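Local coordinates for protein geranyltranstransferase (IspA) (Helicobacter pylori, PDB 3LLW) that probably works as a magnesium-dependent prenyltransferase of the FPP/GGPP synthase family, joining isoprene units in terpenoid biosynthesis, at residues L81-L86 and K150-N155; S136-L139 and I144-E147; N277-L282 and E291-L296; Q216-K221 and T273-D278. All coordinates share one frame; numbering follows the deposited sequence.

Contact 1: L81-L86 and K150-N155; sequences LSIECL and KILSAN
Ile151 O, the carbonyl just ahead of the Leu152 that reaches Ser82, Ile83 and Leu86, is gripped twice by Asn155. The backbone amide gives the ordinary helical bond, and Asn155 ND2 adds a second at 2.7 Å from Ile151 O, nearly straight (167°) and with the acceptor close to the amide plane of the side chain. This double hold ties the Asn155 side chain back against its own helix. One residue along, Leu152 points across to the segment 81-86 and makes the contacts from segment 150-155. With its CG trans to the backbone N (chi1 -169°), it meets the similarly turned Leu86 tip to tip, Leu86 CD2 lying 3.8 Å from Leu152 CD1. The same methyl group also approaches Ile83, with Leu152 CD1 4.3 Å from Ile83 CG1, while the other branch, Leu152 CD2, stands 4.1 Å from Ser82 OG. The two segments belong to the all-helical prenyltransferase fold and run nearly parallel (12°); their axes come no closer than 11.6 Å, a gap that the leucines bridge. Helix 73-94 ends at the magnesium-binding Asp94, about two turns beyond Leu86. Ser82 OG meets the leucine methyl as a buried hydroxyl already satisfied by Ile79 O. Ile83 also packs on Ser196 and Met199 of helix 178-204, whereas Leu86 leans on Asn128 of helix 117-137.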
loop_
_atom_site.group_PDB
_atom_site.type_symbol
_atom_site.label_atom_id
_atom_site.label_comp_id
_atom_site.label_asym_id
_atom_site.label_seq_id
_atom_site.Cartn_x
_atom_site.Cartn_y
_atom_site.Cartn_z
ATOM N N LEU A 81 6.061 -5.569 12.437
ATOM C CA LEU A 81 6.956 -4.911 11.480
ATOM C C LEU A 81 6.162 -4.221 10.360
ATOM O O LEU A 81 6.574 -3.160 9.868
ATOM C CB LEU A 81 7.967 -5.911 10.895
ATOM C CG LEU A 81 9.101 -5.352 10.012
ATOM C CD1 LEU A 81 9.766 -4.154 10.648
ATOM C CD2 LEU A 81 10.124 -6.409 9.645
ATOM N N SER A 82 5.008 -4.779 9.990
ATOM C CA SER A 82 4.188 -4.150 8.945
ATOM C C SER A 82 3.656 -2.806 9.403
ATOM O O SER A 82 3.593 -1.864 8.617
ATOM C CB SER A 82 3.025 -5.040 8.542
ATOM O OG SER A 82 2.028 -4.993 9.526
ATOM N N ILE A 83 3.286 -2.722 10.681
ATOM C CA ILE A 83 2.850 -1.466 11.288
ATOM C C ILE A 83 4.005 -0.445 11.320
ATOM O O ILE A 83 3.803 0.737 11.038
ATOM C CB ILE A 83 2.327 -1.685 12.711
ATOM C CG1 ILE A 83 1.232 -2.771 12.729
ATOM C CG2 ILE A 83 1.751 -0.386 13.257
ATOM C CD1 ILE A 83 0.760 -3.184 14.125
ATOM N N GLU A 84 5.208 -0.919 11.638
ATOM C CA GLU A 84 6.359 -0.037 11.745
ATOM C C GLU A 84 6.729 0.516 10.361
ATOM O O GLU A 84 6.985 1.700 10.236
ATOM C CB GLU A 84 7.520 -0.749 12.468
ATOM C CG GLU A 84 8.754 0.116 12.838
ATOM C CD GLU A 84 8.486 1.295 13.791
ATOM O OE1 GLU A 84 7.442 1.323 14.492
ATOM O OE2 GLU A 84 9.352 2.209 13.838
ATOM N N CYS A 85 6.662 -0.324 9.324
ATOM C CA CYS A 85 6.897 0.113 7.933
ATOM C C CYS A 85 5.933 1.193 7.434
ATOM O O CYS A 85 6.364 2.177 6.810
ATOM C CB CYS A 85 6.884 -1.082 6.974
ATOM S SG CYS A 85 8.332 -2.119 7.163
ATOM N N LEU A 86 4.642 1.010 7.711
ATOM C CA LEU A 86 3.633 2.015 7.387
ATOM C C LEU A 86 3.905 3.335 8.089
ATOM O O LEU A 86 3.803 4.386 7.476
ATOM C CB LEU A 86 2.226 1.525 7.727
ATOM C CG LEU A 86 1.123 2.205 6.911
ATOM C CD1 LEU A 86 1.196 1.780 5.453
ATOM C CD2 LEU A 86 -0.250 1.893 7.477
ATOM N N LYS A 150 -7.552 -5.486 6.386
ATOM C CA LYS A 150 -8.716 -4.578 6.440
ATOM C C LYS A 150 -8.501 -3.440 7.430
ATOM O O LYS A 150 -8.818 -2.281 7.134
ATOM C CB LYS A 150 -9.995 -5.300 6.920
ATOM C CG LYS A 150 -10.608 -6.347 6.021
ATOM C CD LYS A 150 -12.029 -6.668 6.533
ATOM C CE LYS A 150 -12.601 -7.920 5.915
ATOM N NZ LYS A 150 -14.044 -8.042 6.255
ATOM N N ILE A 151 -7.994 -3.782 8.616
ATOM C CA ILE A 151 -7.739 -2.794 9.665
ATOM C C ILE A 151 -6.626 -1.805 9.279
ATOM O O ILE A 151 -6.845 -0.598 9.309
ATOM C CB ILE A 151 -7.432 -3.464 11.017
ATOM C CG1 ILE A 151 -8.689 -4.179 11.543
ATOM C CG2 ILE A 151 -6.972 -2.425 12.064
ATOM C CD1 ILE A 151 -8.412 -5.065 12.717
ATOM N N LEU A 152 -5.462 -2.321 8.898
ATOM C CA LEU A 152 -4.298 -1.463 8.600
ATOM C C LEU A 152 -4.522 -0.545 7.390
ATOM O O LEU A 152 -4.217 0.654 7.440
ATOM C CB LEU A 152 -3.033 -2.308 8.423
ATOM C CG LEU A 152 -1.722 -1.498 8.383
ATOM C CD1 LEU A 152 -1.328 -0.940 9.763
ATOM C CD2 LEU A 152 -0.599 -2.333 7.807
ATOM N N SER A 153 -5.079 -1.113 6.322
ATOM C CA SER A 153 -5.462 -0.356 5.135
ATOM C C SER A 153 -6.504 0.728 5.379
ATOM O O SER A 153 -6.336 1.850 4.866
ATOM C CB SER A 153 -5.918 -1.283 4.007
ATOM O OG SER A 153 -7.075 -2.040 4.402
ATOM N N ALA A 154 -7.565 0.421 6.139
ATOM C CA ALA A 154 -8.571 1.451 6.494
ATOM C C ALA A 154 -7.996 2.612 7.301
ATOM O O ALA A 154 -8.323 3.764 7.045
ATOM C CB ALA A 154 -9.743 0.858 7.239
ATOM N N ASN A 155 -7.146 2.291 8.274
ATOM C CA ASN A 155 -6.682 3.257 9.246
ATOM C C ASN A 155 -5.417 4.001 8.801
ATOM O O ASN A 155 -5.144 5.095 9.280
ATOM C CB ASN A 155 -6.457 2.565 10.587
ATOM C CG ASN A 155 -7.770 2.185 11.269
ATOM O OD1 ASN A 155 -8.397 3.009 11.929
ATOM N ND2 ASN A 155 -8.197 0.938 11.088
#

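Contact 2: S136-L139 and I144-E147; sequences SNAL and IIVE
Ile145 is the side chain on which this contact turns, its two branches dividing the opposing segment between them. Its CG2 stands trans to the backbone N and rests on the main chain of Ser136, with Ile145 CG2 3.7 Å from Ser136 CA. The longer branch leaves CB beside the backbone N (chi1 -56°) and then bends again at chi2 (-49°) instead of running straight on, which brings the terminal methyl to Ala138. There Ile145 CD1 lies 3.6 Å from Ala138 O and 4.2 Å from Ala138 CB, and Ile145 CG1 is 3.7 Å from Ala138 O. The isoleucine is thus set against backbone as much as against side chains. The extended main chain of Ala138 (psi 133°), in contrast to the helical Ser136, is consistent with its carbonyl and methyl both facing the isoleucine. The serine hydroxyl takes no part across the contact: it turns back on its own helix, where Ser136 OG is hydrogen-bonded to Phe132 O and Glu133 O. Helices 117-137 and 142-156 are joined here by a short link into an antiparallel helical hairpin, and Ile145 lies on the inside of the bend. Helix 73-94 lies next to the bend through Glu75 and Ile79, both touching Ala138. The second subunit is also close, its Val146 packing on Ile145 and its Lys150 on Ser136.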
loop_
_atom_site.group_PDB
_atom_site.type_symbol
_atom_site.label_atom_id
_atom_site.label_comp_id
_atom_site.label_asym_id
_atom_site.label_seq_id
_atom_site.Cartn_x
_atom_site.Cartn_y
_atom_site.Cartn_z
ATOM N N SER A 136 0.475 -10.199 4.574
ATOM C CA SER A 136 -0.041 -11.306 3.770
ATOM C C SER A 136 0.847 -12.554 3.766
ATOM O O SER A 136 0.353 -13.671 3.557
ATOM C CB SER A 136 -0.364 -10.851 2.342
ATOM O OG SER A 136 0.807 -10.406 1.670
ATOM N N ASN A 137 2.138 -12.374 4.028
ATOM C CA ASN A 137 3.055 -13.510 4.174
ATOM C C ASN A 137 3.250 -14.065 5.603
ATOM O O ASN A 137 3.954 -15.058 5.795
ATOM C CB ASN A 137 4.396 -13.187 3.517
ATOM C CG ASN A 137 4.329 -13.293 2.002
ATOM O OD1 ASN A 137 4.415 -14.386 1.446
ATOM N ND2 ASN A 137 4.153 -12.158 1.329
ATOM N N ALA A 138 2.634 -13.425 6.595
ATOM C CA ALA A 138 2.610 -13.947 7.962
ATOM C C ALA A 138 1.717 -15.189 8.045
ATOM O O ALA A 138 0.599 -15.188 7.542
ATOM C CB ALA A 138 2.131 -12.870 8.942
ATOM N N LEU A 139 2.218 -16.238 8.689
ATOM C CA LEU A 139 1.558 -17.549 8.692
ATOM C C LEU A 139 0.555 -17.740 9.826
ATOM O O LEU A 139 0.795 -18.523 10.750
ATOM C CB LEU A 139 2.601 -18.675 8.740
ATOM C CG LEU A 139 3.719 -18.749 7.703
ATOM C CD1 LEU A 139 4.601 -19.950 8.015
ATOM C CD2 LEU A 139 3.180 -18.817 6.269
ATOM N N ILE A 144 -7.765 -14.385 9.680
ATOM C CA ILE A 144 -7.096 -13.434 10.564
ATOM C C ILE A 144 -6.238 -12.448 9.759
ATOM O O ILE A 144 -6.292 -11.239 10.012
ATOM C CB ILE A 144 -6.282 -14.142 11.697
ATOM C CG1 ILE A 144 -7.235 -14.770 12.731
ATOM C CG2 ILE A 144 -5.281 -13.169 12.378
ATOM C CD1 ILE A 144 -6.553 -15.725 13.721
ATOM N N ILE A 145 -5.494 -12.955 8.771
ATOM C CA ILE A 145 -4.670 -12.093 7.896
ATOM C C ILE A 145 -5.532 -11.087 7.114
ATOM O O ILE A 145 -5.159 -9.908 6.981
ATOM C CB ILE A 145 -3.744 -12.914 6.941
ATOM C CG1 ILE A 145 -2.842 -13.868 7.732
ATOM C CG2 ILE A 145 -2.874 -12.004 6.074
ATOM C CD1 ILE A 145 -2.103 -13.233 8.900
ATOM N N VAL A 146 -6.697 -11.538 6.647
ATOM C CA VAL A 146 -7.619 -10.663 5.922
ATOM C C VAL A 146 -8.103 -9.510 6.795
ATOM O O VAL A 146 -7.963 -8.345 6.397
ATOM C CB VAL A 146 -8.782 -11.429 5.263
ATOM C CG1 VAL A 146 -9.926 -10.486 4.883
ATOM C CG2 VAL A 146 -8.272 -12.134 4.024
ATOM N N GLU A 147 -8.606 -9.830 7.989
ATOM C CA GLU A 147 -8.979 -8.808 8.984
ATOM C C GLU A 147 -7.870 -7.799 9.340
ATOM O O GLU A 147 -8.147 -6.624 9.478
ATOM C CB GLU A 147 -9.519 -9.459 10.252
ATOM C CG GLU A 147 -11.025 -9.595 10.246
ATOM C CD GLU A 147 -11.474 -11.040 10.384
ATOM O OE1 GLU A 147 -11.211 -11.653 11.444
ATOM O OE2 GLU A 147 -12.091 -11.560 9.424
#

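Contact 3: N277-L282 and E291-L296; sequences NDLDAL and ENLNAL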
loop_
_atom_site.group_PDB
_atom_site.type_symbol
_atom_site.label_atom_id
_atom_site.label_comp_id
_atom_site.label_asym_id
_atom_site.label_seq_id
_atom_site.Cartn_x
_atom_site.Cartn_y
_atom_site.Cartn_z
ATOM N N ASN A 277 -8.025 5.989 34.122
ATOM C CA ASN A 277 -9.238 5.595 34.825
ATOM C C ASN A 277 -10.136 4.662 34.016
ATOM O O ASN A 277 -10.746 3.749 34.566
ATOM C CB ASN A 277 -10.022 6.834 35.274
ATOM C CG ASN A 277 -10.968 6.538 36.414
ATOM O OD1 ASN A 277 -10.550 6.080 37.483
ATOM N ND2 ASN A 277 -12.255 6.793 36.193
ATOM N N ASP A 278 -10.209 4.904 32.709
ATOM C CA ASP A 278 -10.959 4.062 31.772
ATOM C C ASP A 278 -10.260 2.716 31.627
ATOM O O ASP A 278 -10.895 1.678 31.427
ATOM C CB ASP A 278 -11.031 4.752 30.408
ATOM C CG ASP A 278 -12.434 4.759 29.816
ATOM O OD1 ASP A 278 -12.547 4.950 28.585
ATOM O OD2 ASP A 278 -13.421 4.588 30.571
ATOM N N LEU A 279 -8.938 2.762 31.747
ATOM C CA LEU A 279 -8.085 1.588 31.707
ATOM C C LEU A 279 -8.234 0.718 32.954
ATOM O O LEU A 279 -8.163 -0.503 32.871
ATOM C CB LEU A 279 -6.624 2.031 31.522
ATOM C CG LEU A 279 -5.510 0.998 31.393
ATOM C CD1 LEU A 279 -5.689 0.144 30.145
ATOM C CD2 LEU A 279 -4.177 1.707 31.384
ATOM N N ASP A 280 -8.458 1.343 34.109
ATOM C CA ASP A 280 -8.610 0.596 35.367
ATOM C C ASP A 280 -9.997 -0.051 35.533
ATOM O O ASP A 280 -10.288 -0.653 36.564
ATOM C CB ASP A 280 -8.234 1.465 36.581
ATOM C CG ASP A 280 -6.780 1.965 36.535
ATOM O OD1 ASP A 280 -6.476 2.939 37.254
ATOM O OD2 ASP A 280 -5.944 1.419 35.776
ATOM N N ALA A 281 -10.838 0.075 34.510
ATOM C CA ALA A 281 -12.087 -0.680 34.409
ATOM C C ALA A 281 -11.888 -1.946 33.565
ATOM O O ALA A 281 -12.842 -2.658 33.246
ATOM C CB ALA A 281 -13.185 0.189 33.814
ATOM N N LEU A 282 -10.637 -2.214 33.204
ATOM C CA LEU A 282 -10.274 -3.413 32.456
ATOM C C LEU A 282 -9.714 -4.470 33.405
ATOM O O LEU A 282 -9.670 -5.653 33.059
ATOM C CB LEU A 282 -9.251 -3.060 31.372
ATOM C CG LEU A 282 -9.056 -3.929 30.133
ATOM C CD1 LEU A 282 -10.230 -3.794 29.173
ATOM C CD2 LEU A 282 -7.775 -3.513 29.469
ATOM N N GLU A 291 -2.360 -4.809 32.786
ATOM C CA GLU A 291 -1.025 -4.675 33.344
ATOM C C GLU A 291 -0.020 -4.213 32.290
ATOM O O GLU A 291 0.766 -3.295 32.544
ATOM C CB GLU A 291 -0.588 -5.997 33.969
ATOM C CG GLU A 291 0.683 -5.927 34.790
ATOM C CD GLU A 291 0.937 -7.194 35.604
ATOM O OE1 GLU A 291 0.918 -8.312 35.026
ATOM O OE2 GLU A 291 1.160 -7.065 36.831
ATOM N N ASN A 292 -0.057 -4.846 31.115
ATOM C CA ASN A 292 0.808 -4.468 29.994
ATOM C C ASN A 292 0.534 -3.051 29.483
ATOM O O ASN A 292 1.463 -2.264 29.288
ATOM C CB ASN A 292 0.694 -5.482 28.847
ATOM C CG ASN A 292 1.318 -6.826 29.183
ATOM O OD1 ASN A 292 1.809 -7.032 30.289
ATOM N ND2 ASN A 292 1.297 -7.750 28.225
ATOM N N LEU A 293 -0.743 -2.732 29.284
ATOM C CA LEU A 293 -1.131 -1.403 28.838
ATOM C C LEU A 293 -0.773 -0.318 29.847
ATOM O O LEU A 293 -0.189 0.698 29.475
ATOM C CB LEU A 293 -2.614 -1.354 28.460
ATOM C CG LEU A 293 -2.995 -2.125 27.185
ATOM C CD1 LEU A 293 -4.480 -2.019 26.922
ATOM C CD2 LEU A 293 -2.202 -1.634 25.985
ATOM N N ASN A 294 -1.084 -0.566 31.119
ATOM C CA ASN A 294 -0.757 0.348 32.214
ATOM C C ASN A 294 0.730 0.674 32.260
ATOM O O ASN A 294 1.099 1.849 32.386
ATOM C CB ASN A 294 -1.237 -0.241 33.546
ATOM C CG ASN A 294 -1.026 0.685 34.726
ATOM O OD1 ASN A 294 -0.198 0.404 35.586
ATOM N ND2 ASN A 294 -1.788 1.776 34.787
ATOM N N ALA A 295 1.565 -0.357 32.113
ATOM C CA ALA A 295 3.017 -0.200 32.182
ATOM C C ALA A 295 3.548 0.649 31.041
ATOM O O ALA A 295 4.380 1.534 31.256
ATOM C CB ALA A 295 3.693 -1.539 32.178
ATOM N N LEU A 296 3.044 0.377 29.838
ATOM C CA LEU A 296 3.460 1.081 28.633
ATOM C C LEU A 296 3.128 2.565 28.726
ATOM O O LEU A 296 3.972 3.415 28.424
ATOM C CB LEU A 296 2.782 0.472 27.406
ATOM C CG LEU A 296 3.611 0.127 26.165
ATOM C CD1 LEU A 296 2.669 -0.077 24.984
ATOM C CD2 LEU A 296 4.718 1.144 25.826
#
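Leu279 reaches helix 287-301 with both of its methyl groups, each against a different residue. Leu279 CD1 packs 3.8 Å from Leu293 CB and 4.1 Å from Leu293 CD1, the two side chains crossing obliquely. Leu279 CD2 settles against backbone, 3.8 Å from both Asn294 N and Asn294 CA, with the start of the asparagine side chain beside it (Leu279 CD2 to Asn294 CB, 4.1 Å). The trans setting of Leu279 CG relative to its backbone N (chi1 -178°) carries the two methyls out to these neighbouring residues. A looser touch follows from Leu282, whose CD2 is 4.4 Å from Leu293 CD1. A type I beta turn from Leu279 to Leu282, closed by the bond from Leu282 N to Leu279 O at 3.0 Å, is consistent with both leucines facing segment 291-296. Further out, Trp214 of helix 209-236 touches both, Phe218 flanks Leu279, and Ala58 of helix 51-63 packs on Leu293. Asn292 ND2, hydrogen-bonded to Ala58 O, also ties segment 291-296 to that helix. Leu279 at the end of helix 261-279 and Leu282 just beyond it thus join the last two helices of this all-helical prenyltransferase fold.

Contact 4: Q216-K221 and T273-D278; sequences QAFGLK and TEVLND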
loop_
_atom_site.group_PDB
_atom_site.type_symbol
_atom_site.label_atom_id
_atom_site.label_comp_id
_atom_site.label_asym_id
_atom_site.label_seq_id
_atom_site.Cartn_x
_atom_site.Cartn_y
_atom_site.Cartn_z
ATOM N N GLN A 216 -10.546 -0.121 20.478
ATOM C CA GLN A 216 -10.721 0.858 19.424
ATOM C C GLN A 216 -10.835 2.263 19.991
ATOM O O GLN A 216 -10.045 3.136 19.632
ATOM C CB GLN A 216 -11.930 0.512 18.558
ATOM C CG GLN A 216 -12.048 1.347 17.292
ATOM C CD GLN A 216 -12.726 0.606 16.154
ATOM O OE1 GLN A 216 -12.251 0.640 15.020
ATOM N NE2 GLN A 216 -13.836 -0.075 16.449
ATOM N N ALA A 217 -11.777 2.455 20.909
ATOM C CA ALA A 217 -11.993 3.742 21.553
ATOM C C ALA A 217 -10.825 4.168 22.442
ATOM O O ALA A 217 -10.478 5.357 22.486
ATOM C CB ALA A 217 -13.277 3.720 22.345
ATOM N N PHE A 218 -10.223 3.204 23.134
ATOM C CA PHE A 218 -9.134 3.485 24.056
ATOM C C PHE A 218 -7.944 4.080 23.315
ATOM O O PHE A 218 -7.385 5.099 23.744
ATOM C CB PHE A 218 -8.708 2.224 24.801
ATOM C CG PHE A 218 -7.559 2.437 25.745
ATOM C CD1 PHE A 218 -7.710 3.235 26.878
ATOM C CD2 PHE A 218 -6.327 1.831 25.510
ATOM C CE1 PHE A 218 -6.643 3.435 27.761
ATOM C CE2 PHE A 218 -5.263 2.020 26.388
ATOM C CZ PHE A 218 -5.424 2.822 27.518
ATOM N N GLY A 219 -7.596 3.445 22.193
ATOM C CA GLY A 219 -6.497 3.872 21.339
ATOM C C GLY A 219 -6.665 5.249 20.755
ATOM O O GLY A 219 -5.704 6.016 20.683
ATOM N N LEU A 220 -7.889 5.564 20.345
ATOM C CA LEU A 220 -8.222 6.901 19.872
ATOM C C LEU A 220 -7.969 7.951 20.951
ATOM O O LEU A 220 -7.386 9.013 20.676
ATOM C CB LEU A 220 -9.681 6.956 19.415
ATOM C CG LEU A 220 -10.069 7.072 17.937
ATOM C CD1 LEU A 220 -9.111 6.373 16.980
ATOM C CD2 LEU A 220 -11.504 6.569 17.730
ATOM N N LYS A 221 -8.396 7.636 22.176
ATOM C CA LYS A 221 -8.262 8.541 23.314
ATOM C C LYS A 221 -6.810 8.687 23.727
ATOM O O LYS A 221 -6.333 9.787 23.998
ATOM C CB LYS A 221 -9.094 8.040 24.488
ATOM C CG LYS A 221 -9.612 9.137 25.385
ATOM C CD LYS A 221 -10.405 8.563 26.554
ATOM C CE LYS A 221 -11.744 9.264 26.701
ATOM N NZ LYS A 221 -11.660 10.739 26.415
ATOM N N THR A 273 -5.527 11.213 33.220
ATOM C CA THR A 273 -6.362 10.705 34.296
ATOM C C THR A 273 -7.488 9.888 33.702
ATOM O O THR A 273 -7.674 8.740 34.076
ATOM C CB THR A 273 -6.933 11.878 35.157
ATOM O OG1 THR A 273 -5.866 12.499 35.882
ATOM C CG2 THR A 273 -8.004 11.391 36.137
ATOM N N GLU A 274 -8.192 10.494 32.748
ATOM C CA GLU A 274 -9.323 9.894 32.062
ATOM C C GLU A 274 -8.951 8.572 31.380
ATOM O O GLU A 274 -9.692 7.587 31.471
ATOM C CB GLU A 274 -9.836 10.894 31.031
ATOM C CG GLU A 274 -11.255 10.674 30.578
ATOM C CD GLU A 274 -11.679 11.681 29.534
ATOM O OE1 GLU A 274 -10.966 12.693 29.344
ATOM O OE2 GLU A 274 -12.728 11.460 28.897
ATOM N N VAL A 275 -7.796 8.578 30.713
ATOM C CA VAL A 275 -7.227 7.411 30.031
ATOM C C VAL A 275 -6.948 6.307 31.049
ATOM O O VAL A 275 -7.489 5.205 30.925
ATOM C CB VAL A 275 -5.942 7.801 29.193
ATOM C CG1 VAL A 275 -5.085 6.606 28.862
ATOM C CG2 VAL A 275 -6.331 8.504 27.901
ATOM N N LEU A 276 -6.155 6.628 32.077
ATOM C CA LEU A 276 -5.809 5.681 33.149
ATOM C C LEU A 276 -7.022 5.143 33.920
ATOM O O LEU A 276 -7.054 3.976 34.289
ATOM C CB LEU A 276 -4.786 6.303 34.106
ATOM C CG LEU A 276 -3.284 6.009 33.922
ATOM C CD1 LEU A 276 -2.885 5.520 32.514
ATOM C CD2 LEU A 276 -2.431 7.219 34.342
ATOM N N ASN A 277 -8.025 5.989 34.122
ATOM C CA ASN A 277 -9.238 5.595 34.825
ATOM C C ASN A 277 -10.136 4.662 34.016
ATOM O O ASN A 277 -10.746 3.749 34.566
ATOM C CB ASN A 277 -10.022 6.834 35.274
ATOM C CG ASN A 277 -10.968 6.538 36.414
ATOM O OD1 ASN A 277 -10.550 6.080 37.483
ATOM N ND2 ASN A 277 -12.255 6.793 36.193
ATOM N N ASP A 278 -10.209 4.904 32.709
ATOM C CA ASP A 278 -10.959 4.062 31.772
ATOM C C ASP A 278 -10.260 2.716 31.627
ATOM O O ASP A 278 -10.895 1.678 31.427
ATOM C CB ASP A 278 -11.031 4.752 30.408
ATOM C CG ASP A 278 -12.434 4.759 29.816
ATOM O OD1 ASP A 278 -12.547 4.950 28.585
ATOM O OD2 ASP A 278 -13.421 4.588 30.571
#
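Lys221 is bent at chi3 (-131°) and again at chi4, bends that turn its amine onto Glu274, whose side chain comes out extended to meet it at about a right angle. The salt bridge spans 2.8 Å from Lys221 NZ to Glu274 OE2. The ammonium approaches from above the carboxylate, 70° out of its plane, and Lys221 CE also lies 3.3 Å from Glu274 OE2. Both residues touch a crystal neighbour, so the lattice may influence this outer pairing. Deeper in, Val275 touches both Lys221 and Phe218: its CG2 is 4.2 Å from Lys221 CG, and its CG1 is 3.7 Å from Phe218 CE1. Separately, Val275 O lies at the edge of the phenyl ring, in its plane, 3.7 Å from Phe218 CE1. The contact therefore grades from an apolar, buried side to a charged, more exposed outer side, where Asp278 OD1, 6.2 Å from Lys221 NZ and not in contact with it, may add a weak favourable field. Helices 209-236 and 261-279 run antiparallel here, their segment axes 10.6 Å apart and 158° between directions. Leu297 of helix 287-301 covers Phe218 and Val275, Trp214 stacks on the phenyl ring, and helix 178-204 borders segment 216-221 through Ile198, Glu186 and Ser194.

In the fold
From the N terminus, contact 1 opens on helix 73-94. Before it closes, contact 2 makes its own short loop within that span, joining the end of helix 117-137 to the start of helix 142-156; a few residues later the same helix completes contact 1. Together they tie helices 73-94 and 117-137 to helix 142-156 beside the second subunit. Contact 4 then closes a long loop from helix 209-236 to helix 261-279, and contact 3 follows end to end, overlapping at Asn277 and Asp278, with a short loop to helix 287-301. These two, which bind helix 261-279 to both neighbours, touch, about 9 Å between centres; contact 2 lies about 28 Å from both.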